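Local structure of 5-formaminoimidazole-4-carboxamide-1-(beta)-D-ribofuranosyl 5'-monophosphate synthetase (Methanocaldococcus jannaschii, 2R7L) at residues A[12-17]-A[81-86]; A[37-42]-A[346-351]; A[87-92]-A[108-113]; A[221-226]-A[337-342]. The protein catalyses the ATP- and formate-dependent formylation of the purine intermediate AICAR to FAICAR without folates, working as a homohexamer of ATP-grasp subunits. One frame throughout, in Å; residues are numbered along the deposited sequence.

Contact 1 of 4, residues A[12-17]-A[81-86]; sequences DKYNKD and KLRELN
The Tyr14 ring lies over the backbone of Asn86, with CA of Asn86 3.6 Å from the ring centroid and 17° off the ring normal, a CH-pi contact displaced toward the rim. Farther along the same residue, Tyr14 CE2 comes to 3.3 Å from Asn86 C. The two side chains slide past each other in opposite directions, ring and amide planes 88° apart. With CG beside the backbone N and anti to the carbonyl carbon (chi1 -52°), the Asn86 amide leads to the loop, where its OD1 accepts from Asn15 N at 2.8 Å. That donor stands above the carbonyl plane of the amide. Asn86 has positive phi and closes helix 76-84 in a Schellman motif, so the ring packs on a helix C-terminus, with Tyr14 CE1 3.3 Å from Arg83 O. The Tyr14 hydroxyl passes Arg83 CG at 3.8 Å and finds its hydrogen-bond partner in Ser87 O, at the start of the next strand. On the loop side, Asn15 OD1 accepts from Asp17 N at 3.1 Å, an Asx turn, and Lys16 NZ bonds Tyr14 O. Arg83 turns its guanidinium to Glu76 and Leu109 O. The contact joins the loop between helix 4-11 and strand 20-24 to the helix end through an aromatic face laid on backbone and one backbone-to-amide bond, so Asn86 serves both as helix terminator and as acceptor for the loop.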
# COMPACT_ATOMS: atom_id res chain seq x y z
N ASP A 12 -33.88 9.54 -10.59
CA ASP A 12 -34.73 9.27 -9.43
C ASP A 12 -35.37 7.89 -9.49
O ASP A 12 -35.80 7.36 -8.47
CB ASP A 12 -35.81 10.34 -9.28
CG ASP A 12 -35.35 11.52 -8.46
OD1 ASP A 12 -34.39 11.37 -7.68
OD2 ASP A 12 -35.96 12.61 -8.59
N LYS A 13 -35.42 7.32 -10.69
CA LYS A 13 -35.99 6.00 -10.89
C LYS A 13 -34.90 4.95 -10.94
O LYS A 13 -35.15 3.78 -11.23
CB LYS A 13 -36.82 5.97 -12.17
CG LYS A 13 -37.90 7.04 -12.23
CD LYS A 13 -38.79 6.87 -13.45
CE LYS A 13 -39.90 7.92 -13.47
NZ LYS A 13 -40.87 7.67 -14.57
N TYR A 14 -33.67 5.38 -10.66
CA TYR A 14 -32.53 4.48 -10.61
C TYR A 14 -32.50 3.73 -9.28
O TYR A 14 -32.90 4.26 -8.25
CB TYR A 14 -31.23 5.29 -10.77
CG TYR A 14 -30.71 5.44 -12.19
CD1 TYR A 14 -31.54 5.24 -13.30
CD2 TYR A 14 -29.39 5.82 -12.43
CE1 TYR A 14 -31.06 5.39 -14.59
CE2 TYR A 14 -28.90 5.97 -13.71
CZ TYR A 14 -29.74 5.76 -14.79
OH TYR A 14 -29.25 5.91 -16.07
N ASN A 15 -32.03 2.49 -9.31
CA ASN A 15 -31.68 1.77 -8.09
C ASN A 15 -30.43 2.37 -7.46
O ASN A 15 -29.31 2.08 -7.89
CB ASN A 15 -31.45 0.29 -8.42
CG ASN A 15 -31.24 -0.57 -7.18
OD1 ASN A 15 -30.86 -0.08 -6.12
ND2 ASN A 15 -31.47 -1.87 -7.32
N LYS A 16 -30.62 3.22 -6.46
CA LYS A 16 -29.51 3.96 -5.85
C LYS A 16 -28.45 3.10 -5.14
O LYS A 16 -27.46 3.64 -4.64
CB LYS A 16 -30.04 5.00 -4.85
CG LYS A 16 -31.15 5.89 -5.39
CD LYS A 16 -30.64 6.92 -6.38
CE LYS A 16 -31.76 7.85 -6.79
NZ LYS A 16 -32.95 7.08 -7.23
N ASP A 17 -28.66 1.79 -5.10
CA ASP A 17 -27.72 0.88 -4.44
C ASP A 17 -26.84 0.22 -5.49
O ASP A 17 -25.89 -0.50 -5.15
CB ASP A 17 -28.47 -0.21 -3.65
CG ASP A 17 -29.30 0.34 -2.51
OD1 ASP A 17 -28.82 1.22 -1.78
OD2 ASP A 17 -30.44 -0.14 -2.34
N LYS A 81 -30.59 0.29 -22.25
CA LYS A 81 -29.67 -0.59 -21.54
C LYS A 81 -28.91 0.19 -20.47
O LYS A 81 -28.76 -0.28 -19.34
CB LYS A 81 -28.69 -1.24 -22.50
CG LYS A 81 -29.34 -1.99 -23.64
CD LYS A 81 -28.30 -2.76 -24.43
CE LYS A 81 -28.93 -3.50 -25.60
NZ LYS A 81 -27.89 -4.23 -26.38
N LEU A 82 -28.43 1.38 -20.82
CA LEU A 82 -27.67 2.21 -19.88
C LEU A 82 -28.53 2.64 -18.70
O LEU A 82 -28.04 2.75 -17.57
CB LEU A 82 -27.09 3.44 -20.58
CG LEU A 82 -25.93 3.24 -21.56
CD1 LEU A 82 -25.59 4.56 -22.26
CD2 LEU A 82 -24.70 2.69 -20.84
N ARG A 83 -29.80 2.91 -18.97
CA ARG A 83 -30.72 3.32 -17.92
C ARG A 83 -31.10 2.14 -17.02
O ARG A 83 -31.32 2.31 -15.83
CB ARG A 83 -31.98 3.96 -18.51
CG ARG A 83 -31.86 5.46 -18.77
CD ARG A 83 -33.21 6.03 -19.17
NE ARG A 83 -33.77 5.30 -20.30
CZ ARG A 83 -33.89 5.79 -21.53
NH1 ARG A 83 -33.51 7.03 -21.79
NH2 ARG A 83 -34.41 5.03 -22.49
N GLU A 84 -31.17 0.95 -17.60
CA GLU A 84 -31.53 -0.26 -16.86
C GLU A 84 -30.36 -0.75 -16.02
O GLU A 84 -30.54 -1.57 -15.11
CB GLU A 84 -31.97 -1.36 -17.82
CG GLU A 84 -33.36 -1.17 -18.42
CD GLU A 84 -33.70 -2.22 -19.46
OE1 GLU A 84 -32.87 -3.13 -19.69
OE2 GLU A 84 -34.80 -2.14 -20.05
N LEU A 85 -29.17 -0.26 -16.33
CA LEU A 85 -27.96 -0.63 -15.62
C LEU A 85 -27.63 0.40 -14.57
O LEU A 85 -26.63 0.27 -13.86
CB LEU A 85 -26.79 -0.78 -16.60
CG LEU A 85 -26.77 -2.09 -17.39
CD1 LEU A 85 -25.72 -2.03 -18.47
CD2 LEU A 85 -26.52 -3.27 -16.47
N ASN A 86 -28.48 1.42 -14.46
CA ASN A 86 -28.28 2.51 -13.50
C ASN A 86 -26.98 3.28 -13.72
O ASN A 86 -26.36 3.77 -12.77
CB ASN A 86 -28.37 1.98 -12.06
CG ASN A 86 -29.63 1.18 -11.82
OD1 ASN A 86 -30.72 1.74 -11.69
ND2 ASN A 86 -29.49 -0.14 -11.75

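Contact 2 of 4, residues A[37-42]-A[346-351]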
# COMPACT_ATOMS: atom_id res chain seq x y z
N LYS A 37 -13.67 1.41 -10.96
CA LYS A 37 -13.47 0.16 -10.25
C LYS A 37 -12.75 0.40 -8.93
O LYS A 37 -13.14 -0.14 -7.90
CB LYS A 37 -12.65 -0.81 -11.11
CG LYS A 37 -13.37 -1.32 -12.34
CD LYS A 37 -14.22 -2.53 -12.04
CE LYS A 37 -13.36 -3.77 -11.84
NZ LYS A 37 -14.19 -5.00 -11.68
N LEU A 38 -11.70 1.22 -8.96
CA LEU A 38 -10.90 1.50 -7.77
C LEU A 38 -11.71 2.19 -6.69
O LEU A 38 -11.37 2.12 -5.51
CB LEU A 38 -9.65 2.35 -8.11
CG LEU A 38 -8.46 1.65 -8.78
CD1 LEU A 38 -7.42 2.67 -9.24
CD2 LEU A 38 -7.82 0.62 -7.86
N GLU A 39 -12.78 2.88 -7.09
CA GLU A 39 -13.66 3.55 -6.12
C GLU A 39 -14.86 2.68 -5.70
O GLU A 39 -15.67 3.08 -4.88
CB GLU A 39 -14.15 4.90 -6.66
CG GLU A 39 -13.04 5.96 -6.75
CD GLU A 39 -12.53 6.38 -5.38
OE1 GLU A 39 -13.36 6.82 -4.55
OE2 GLU A 39 -11.31 6.29 -5.14
N GLY A 40 -14.96 1.49 -6.28
CA GLY A 40 -15.95 0.52 -5.84
C GLY A 40 -17.13 0.34 -6.77
O GLY A 40 -18.03 -0.44 -6.50
N PHE A 41 -17.12 1.07 -7.89
CA PHE A 41 -18.20 0.97 -8.86
C PHE A 41 -18.04 -0.25 -9.74
O PHE A 41 -16.93 -0.71 -9.98
CB PHE A 41 -18.24 2.21 -9.75
CG PHE A 41 -18.63 3.46 -9.05
CD1 PHE A 41 -19.96 3.83 -8.96
CD2 PHE A 41 -17.67 4.28 -8.48
CE1 PHE A 41 -20.33 5.00 -8.31
CE2 PHE A 41 -18.02 5.44 -7.83
CZ PHE A 41 -19.35 5.80 -7.74
N SER A 42 -19.17 -0.78 -10.19
CA SER A 42 -19.17 -1.68 -11.32
C SER A 42 -19.24 -0.80 -12.58
O SER A 42 -19.88 0.25 -12.56
CB SER A 42 -20.35 -2.64 -11.25
OG SER A 42 -20.21 -3.68 -12.21
N GLU A 346 -15.84 11.83 -6.99
CA GLU A 346 -16.83 12.89 -6.89
C GLU A 346 -18.21 12.27 -7.02
O GLU A 346 -19.13 12.65 -6.31
CB GLU A 346 -16.61 13.97 -7.96
CG GLU A 346 -17.24 15.35 -7.63
CD GLU A 346 -16.45 16.13 -6.59
OE1 GLU A 346 -15.48 15.58 -6.02
OE2 GLU A 346 -16.79 17.31 -6.34
N ILE A 347 -18.34 11.29 -7.90
CA ILE A 347 -19.61 10.59 -8.03
C ILE A 347 -19.94 9.84 -6.73
O ILE A 347 -21.05 9.97 -6.21
CB ILE A 347 -19.62 9.65 -9.25
CG1 ILE A 347 -19.48 10.48 -10.55
CG2 ILE A 347 -20.90 8.85 -9.29
CD1 ILE A 347 -19.42 9.65 -11.84
N LYS A 348 -18.96 9.10 -6.21
CA LYS A 348 -19.11 8.39 -4.94
C LYS A 348 -19.59 9.34 -3.84
O LYS A 348 -20.66 9.14 -3.27
CB LYS A 348 -17.78 7.74 -4.54
CG LYS A 348 -17.88 6.68 -3.45
CD LYS A 348 -16.49 6.25 -3.02
CE LYS A 348 -16.51 4.88 -2.38
NZ LYS A 348 -15.14 4.29 -2.28
N MET A 349 -18.80 10.37 -3.57
CA MET A 349 -19.14 11.36 -2.56
C MET A 349 -20.49 12.04 -2.75
O MET A 349 -21.17 12.36 -1.77
CB MET A 349 -18.06 12.44 -2.50
CG MET A 349 -16.93 12.12 -1.56
SD MET A 349 -15.81 13.52 -1.39
CE MET A 349 -16.91 14.79 -0.75
N ALA A 350 -20.86 12.30 -4.01
CA ALA A 350 -22.13 12.94 -4.29
C ALA A 350 -23.28 12.02 -3.90
O ALA A 350 -24.22 12.44 -3.22
CB ALA A 350 -22.23 13.34 -5.75
N LEU A 351 -23.21 10.76 -4.32
CA LEU A 351 -24.19 9.75 -3.92
C LEU A 351 -24.33 9.62 -2.40
O LEU A 351 -25.43 9.52 -1.88
CB LEU A 351 -23.83 8.39 -4.52
CG LEU A 351 -24.05 8.26 -6.02
CD1 LEU A 351 -23.39 7.00 -6.56
CD2 LEU A 351 -25.54 8.27 -6.32
O HOH W 1 -12.89 6.60 -1.80
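A Schellman motif at Gly40 ends helix 29-38 of the N-terminal Rossmann-like region, and this helix end meets the C-terminal helix 339-353. Gly40 has positive phi, and its N bonds back to Lys37 O; a side chain at these backbone angles would jam against the carbonyl O of Glu39. That carbonyl accepts from Lys348 NZ at 2.9 Å, the ammonium standing above the carbonyl plane. Lys348 reaches it with CG anti to its backbone N (chi1 -165°) and an extended chain beyond, crossing Glu39 at about a right angle and bringing its CD to 3.5 Å from Glu39 OE1. The charges themselves form a long salt bridge, Glu39 OE1 to Lys348 NZ 3.8 Å, supplemented by a water that donates to OE1 and accepts from NZ. The other carboxylate oxygen, Glu39 OE2, is held by Gln341 and Arg345 of helix 339-353, so the buried acid has partners on both oxygens. Phe41, beyond the glycine, puts the rim of its ring against Ile347, Lys348 and Leu351 of the same helix: Lys348 N lies in the ring plane at its edge, while Ile347 CG2 approaches obliquely. Ile21 of strand 20-24 touches both Phe41 and Ile347, and Lys348 NZ has a further weak bond to Asn333 of a neighbouring subunit. Phe41 and Leu351 reach toward each other tip to tip, with CE1 of Phe41 4.1 Å from CD1 of Leu351.

Contact 3 of 4, residues A[87-92]-A[108-113]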
# COMPACT_ATOMS: atom_id res chain seq x y z
N SER A 87 -26.58 3.41 -14.99
CA SER A 87 -25.33 4.06 -15.36
C SER A 87 -25.39 5.58 -15.36
O SER A 87 -26.31 6.18 -15.92
CB SER A 87 -24.90 3.60 -16.75
OG SER A 87 -24.81 2.19 -16.84
N ILE A 88 -24.40 6.19 -14.71
CA ILE A 88 -24.07 7.59 -14.95
C ILE A 88 -22.96 7.60 -15.99
O ILE A 88 -21.89 7.02 -15.78
CB ILE A 88 -23.55 8.28 -13.69
CG1 ILE A 88 -24.63 8.28 -12.59
CG2 ILE A 88 -23.08 9.71 -14.00
CD1 ILE A 88 -24.16 8.91 -11.29
N VAL A 89 -23.22 8.23 -17.14
CA VAL A 89 -22.24 8.28 -18.23
C VAL A 89 -21.20 9.37 -18.01
O VAL A 89 -21.53 10.51 -17.68
CB VAL A 89 -22.92 8.51 -19.59
CG1 VAL A 89 -21.88 8.80 -20.67
CG2 VAL A 89 -23.76 7.30 -19.96
N VAL A 90 -19.93 9.01 -18.18
CA VAL A 90 -18.84 9.99 -18.15
C VAL A 90 -18.47 10.35 -19.59
O VAL A 90 -18.01 9.50 -20.36
CB VAL A 90 -17.61 9.48 -17.37
CG1 VAL A 90 -16.45 10.47 -17.46
CG2 VAL A 90 -17.98 9.24 -15.90
N PRO A 91 -18.72 11.61 -19.98
CA PRO A 91 -18.52 12.01 -21.36
C PRO A 91 -17.05 12.30 -21.68
O PRO A 91 -16.29 12.72 -20.80
CB PRO A 91 -19.34 13.30 -21.46
CG PRO A 91 -19.23 13.89 -20.10
CD PRO A 91 -19.19 12.73 -19.14
N HIS A 92 -16.68 12.06 -22.93
CA HIS A 92 -15.35 12.41 -23.41
C HIS A 92 -15.34 12.66 -24.93
O HIS A 92 -16.34 12.44 -25.62
CB HIS A 92 -14.34 11.33 -23.02
CG HIS A 92 -14.66 9.97 -23.56
ND1 HIS A 92 -14.86 9.72 -24.90
CD2 HIS A 92 -14.78 8.77 -22.94
CE1 HIS A 92 -15.09 8.44 -25.08
NE2 HIS A 92 -15.05 7.84 -23.91
N PHE A 108 -30.00 12.45 -25.95
CA PHE A 108 -29.35 11.42 -25.13
C PHE A 108 -29.87 11.42 -23.70
O PHE A 108 -29.35 12.13 -22.84
CB PHE A 108 -27.82 11.59 -25.15
CG PHE A 108 -27.08 10.37 -24.70
CD1 PHE A 108 -26.41 10.35 -23.49
CD2 PHE A 108 -27.05 9.24 -25.50
CE1 PHE A 108 -25.73 9.22 -23.08
CE2 PHE A 108 -26.36 8.11 -25.09
CZ PHE A 108 -25.70 8.10 -23.88
N LEU A 109 -30.92 10.64 -23.45
CA LEU A 109 -31.58 10.63 -22.15
C LEU A 109 -30.94 9.66 -21.16
O LEU A 109 -31.52 8.62 -20.83
CB LEU A 109 -33.07 10.33 -22.31
CG LEU A 109 -33.90 11.38 -23.07
CD1 LEU A 109 -35.29 10.84 -23.36
CD2 LEU A 109 -33.97 12.67 -22.28
N VAL A 110 -29.74 9.99 -20.71
CA VAL A 110 -29.02 9.21 -19.71
C VAL A 110 -28.27 10.18 -18.83
O VAL A 110 -27.65 11.11 -19.34
CB VAL A 110 -28.03 8.23 -20.36
CG1 VAL A 110 -27.51 7.22 -19.34
CG2 VAL A 110 -28.68 7.51 -21.53
N PRO A 111 -28.33 9.99 -17.50
CA PRO A 111 -27.60 10.88 -16.61
C PRO A 111 -26.13 10.96 -17.03
O PRO A 111 -25.56 9.96 -17.46
CB PRO A 111 -27.74 10.18 -15.25
CG PRO A 111 -29.03 9.45 -15.35
CD PRO A 111 -29.10 8.98 -16.77
N MET A 112 -25.54 12.14 -16.91
CA MET A 112 -24.20 12.36 -17.43
C MET A 112 -23.42 13.20 -16.46
O MET A 112 -23.91 14.23 -16.00
CB MET A 112 -24.27 13.07 -18.79
CG MET A 112 -23.34 12.49 -19.85
SD MET A 112 -23.37 13.41 -21.41
CE MET A 112 -22.91 15.04 -20.80
N PHE A 113 -22.20 12.77 -16.13
CA PHE A 113 -21.35 13.55 -15.24
C PHE A 113 -20.88 14.81 -15.96
O PHE A 113 -20.39 14.74 -17.09
CB PHE A 113 -20.15 12.72 -14.78
CG PHE A 113 -19.25 13.44 -13.82
CD1 PHE A 113 -19.56 13.50 -12.47
CD2 PHE A 113 -18.09 14.06 -14.27
CE1 PHE A 113 -18.73 14.17 -11.58
CE2 PHE A 113 -17.27 14.74 -13.39
CZ PHE A 113 -17.58 14.78 -12.04
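Val89 and Met112 face each other across a single backbone bridge. Val89 N donates to Pro111 O at 2.9 Å, and Val89 O accepts from Phe113 N at 2.8 Å. Met112 CA adds a CA-H...O contact to the same Val89 O at 3.3 Å, so two hydrogens converge on that oxygen. Around this bridge the side chains close in. With CG1 anti to the backbone N (chi1 170°), Val89 holds CG2 beside that N, where it meets Val110 CG1 at 3.8 Å, the two side chains crossing at about a right angle, and also the edge of the Phe108 ring. Met112 runs CG past Val89 CB at 4.0 Å, then bends at chi3 (58°), and its CE rests 3.9 Å from Pro91 CG. An alanine at Met112 would probably leave a gap beside Pro91 and Val89, since CG, SD and CE carry these contacts. Farther out, Leu82 of helix 76-84 packs on Val89 and Phe108, while Ile343 and Ile347 of helix 339-353 cover Phe113. On its other side strand 87-89 bonds to strand 20-24, the inner neighbour in the parallel sheet of this Rossmann-like region. The chain beyond Pro91 enters helix 93-99 with His92 at its N-cap and leads to Ser94, which binds AICAR. The bridge thus adds one more backbone partner to an outermost strand, satisfying both buried polar groups of Val89 within a largely apolar surround.

Contact 4 of 4, residues A[221-226]-A[337-342]; sequences ELLGMD and LSMGQR
Glu221 and Arg342 cross at about a right angle, and their flat ends are tilted, carboxylate and guanidinium planes 29° apart. Arg342 grips side-on: NE donates to Glu221 OE1 at 2.8 Å on the syn lone pair, and NH2 donates to Glu221 OE2 at 3.0 Å, almost straight (176° at the hydrogen). Both oxygens lie in or near the guanidinium plane, so the paired bonds also fix the rotation of each group. The Arg342 chain bends at chi2 (63°), which swings CD back from the extended course, while Glu221 stays extended beyond CG. Each charge has a second partner, Glu346 for Arg342 NH1 and Lys217 for Glu221 OE2. A leucine in place of Arg342 would probably leave the buried Glu221 carboxylate without its two-bond partner, with Lys217 still at OE2, and Glu346 without its bridge to Arg342 NH1. The site lies where strand 219-230 of the antiparallel sheet in the ATP-grasp part meets the N-terminal end of helix 339-353. Ser338 is the N-cap of that helix, its OG accepting from Gln341 N at 3.2 Å. On the strand, Leu223 and Gly224 both face His210 in a classic beta bulge, and Leu223 points toward the helix. Met339, bent at chi2 and chi3, meets Leu223 at about a right angle, its CE 3.6 Å from Leu223 CB. Leu337 comes in obliquely, CD2 at 3.9 Å from Leu223 CD1, and Phe212 of strand 205-214 touches both Leu223 and Arg342.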
# COMPACT_ATOMS: atom_id res chain seq x y z
N GLU A 221 -8.95 22.06 -8.59
CA GLU A 221 -7.77 21.28 -8.23
C GLU A 221 -6.89 21.07 -9.45
O GLU A 221 -7.40 20.93 -10.55
CB GLU A 221 -8.18 19.91 -7.66
CG GLU A 221 -9.20 19.98 -6.54
CD GLU A 221 -9.87 18.65 -6.26
OE1 GLU A 221 -9.48 17.62 -6.85
OE2 GLU A 221 -10.80 18.65 -5.43
N LEU A 222 -5.58 21.02 -9.23
CA LEU A 222 -4.65 20.64 -10.29
C LEU A 222 -4.30 19.15 -10.21
O LEU A 222 -3.74 18.67 -9.20
CB LEU A 222 -3.38 21.49 -10.23
CG LEU A 222 -2.22 21.05 -11.12
CD1 LEU A 222 -2.55 21.24 -12.59
CD2 LEU A 222 -0.97 21.82 -10.74
N LEU A 223 -4.60 18.43 -11.29
CA LEU A 223 -4.44 16.98 -11.32
C LEU A 223 -3.19 16.52 -12.06
O LEU A 223 -2.59 15.51 -11.70
CB LEU A 223 -5.69 16.31 -11.93
CG LEU A 223 -6.77 15.82 -10.94
CD1 LEU A 223 -6.22 14.70 -10.10
CD2 LEU A 223 -7.29 16.94 -10.05
N GLY A 224 -2.79 17.26 -13.08
CA GLY A 224 -1.61 16.89 -13.85
C GLY A 224 -1.42 17.66 -15.14
O GLY A 224 -2.19 18.58 -15.45
N MET A 225 -0.39 17.28 -15.90
CA MET A 225 -0.02 18.01 -17.12
C MET A 225 0.68 17.07 -18.08
O MET A 225 1.42 16.17 -17.66
CB MET A 225 0.97 19.14 -16.80
CG MET A 225 0.50 20.15 -15.76
SD MET A 225 1.78 21.41 -15.54
CE MET A 225 1.04 22.44 -14.27
N ASP A 226 0.47 17.30 -19.37
CA ASP A 226 1.19 16.60 -20.42
C ASP A 226 1.61 17.58 -21.51
O ASP A 226 1.10 18.70 -21.60
CB ASP A 226 0.33 15.49 -21.04
CG ASP A 226 -0.82 16.05 -21.88
OD1 ASP A 226 -1.79 16.57 -21.28
OD2 ASP A 226 -0.78 15.94 -23.14
N LEU A 337 -3.31 8.64 -8.04
CA LEU A 337 -4.63 9.12 -8.44
C LEU A 337 -4.67 9.59 -9.89
O LEU A 337 -3.95 10.52 -10.25
CB LEU A 337 -5.04 10.28 -7.52
CG LEU A 337 -6.37 10.98 -7.81
CD1 LEU A 337 -7.55 10.09 -7.46
CD2 LEU A 337 -6.46 12.29 -7.04
N SER A 338 -5.51 8.95 -10.72
CA SER A 338 -5.77 9.41 -12.08
C SER A 338 -6.98 10.34 -12.13
O SER A 338 -7.75 10.43 -11.17
CB SER A 338 -6.03 8.23 -13.02
OG SER A 338 -7.26 7.60 -12.68
N MET A 339 -7.16 11.02 -13.26
CA MET A 339 -8.34 11.85 -13.46
C MET A 339 -9.61 11.00 -13.42
O MET A 339 -10.61 11.38 -12.82
CB MET A 339 -8.25 12.60 -14.79
CG MET A 339 -9.43 13.53 -15.02
SD MET A 339 -9.53 14.87 -13.82
CE MET A 339 -8.31 16.04 -14.43
N GLY A 340 -9.57 9.84 -14.08
CA GLY A 340 -10.69 8.91 -14.04
C GLY A 340 -11.15 8.54 -12.63
O GLY A 340 -12.36 8.43 -12.37
N GLN A 341 -10.20 8.33 -11.72
CA GLN A 341 -10.53 8.00 -10.33
C GLN A 341 -11.06 9.19 -9.56
O GLN A 341 -11.90 9.04 -8.67
CB GLN A 341 -9.34 7.39 -9.58
CG GLN A 341 -9.75 6.89 -8.19
CD GLN A 341 -8.65 6.21 -7.42
OE1 GLN A 341 -7.50 6.14 -7.87
NE2 GLN A 341 -8.99 5.69 -6.24
N ARG A 342 -10.55 10.38 -9.89
CA ARG A 342 -11.02 11.63 -9.30
C ARG A 342 -12.47 11.93 -9.70
O ARG A 342 -13.25 12.45 -8.90
CB ARG A 342 -10.13 12.80 -9.72
CG ARG A 342 -10.53 14.13 -9.10
CD ARG A 342 -10.41 14.09 -7.60
NE ARG A 342 -11.02 15.24 -6.93
CZ ARG A 342 -12.29 15.30 -6.56
NH1 ARG A 342 -13.12 14.28 -6.82
NH2 ARG A 342 -12.76 16.38 -5.94

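In the fold
From the N terminus, the loop after helix 4-11 enters contact 1, which closes on the end of helix 76-84 after 63 intervening residues. Contact 2 opens inside that loop, at the end of helix 29-38, and closes only near the C terminus on helix 339-353, so the two cross. Contact 3 follows contact 1 directly, its strand 87-89 coming next after helix 76-84, and closes a short, mostly helical loop nested within contact 2. Contact 4, also nested there, comes later in series and shares helix 339-353 with contact 2. That helix thereby ties the N-terminal Rossmann-like region to the ATP-grasp sheet; Ile347 and Phe113 join contacts 2 and 3.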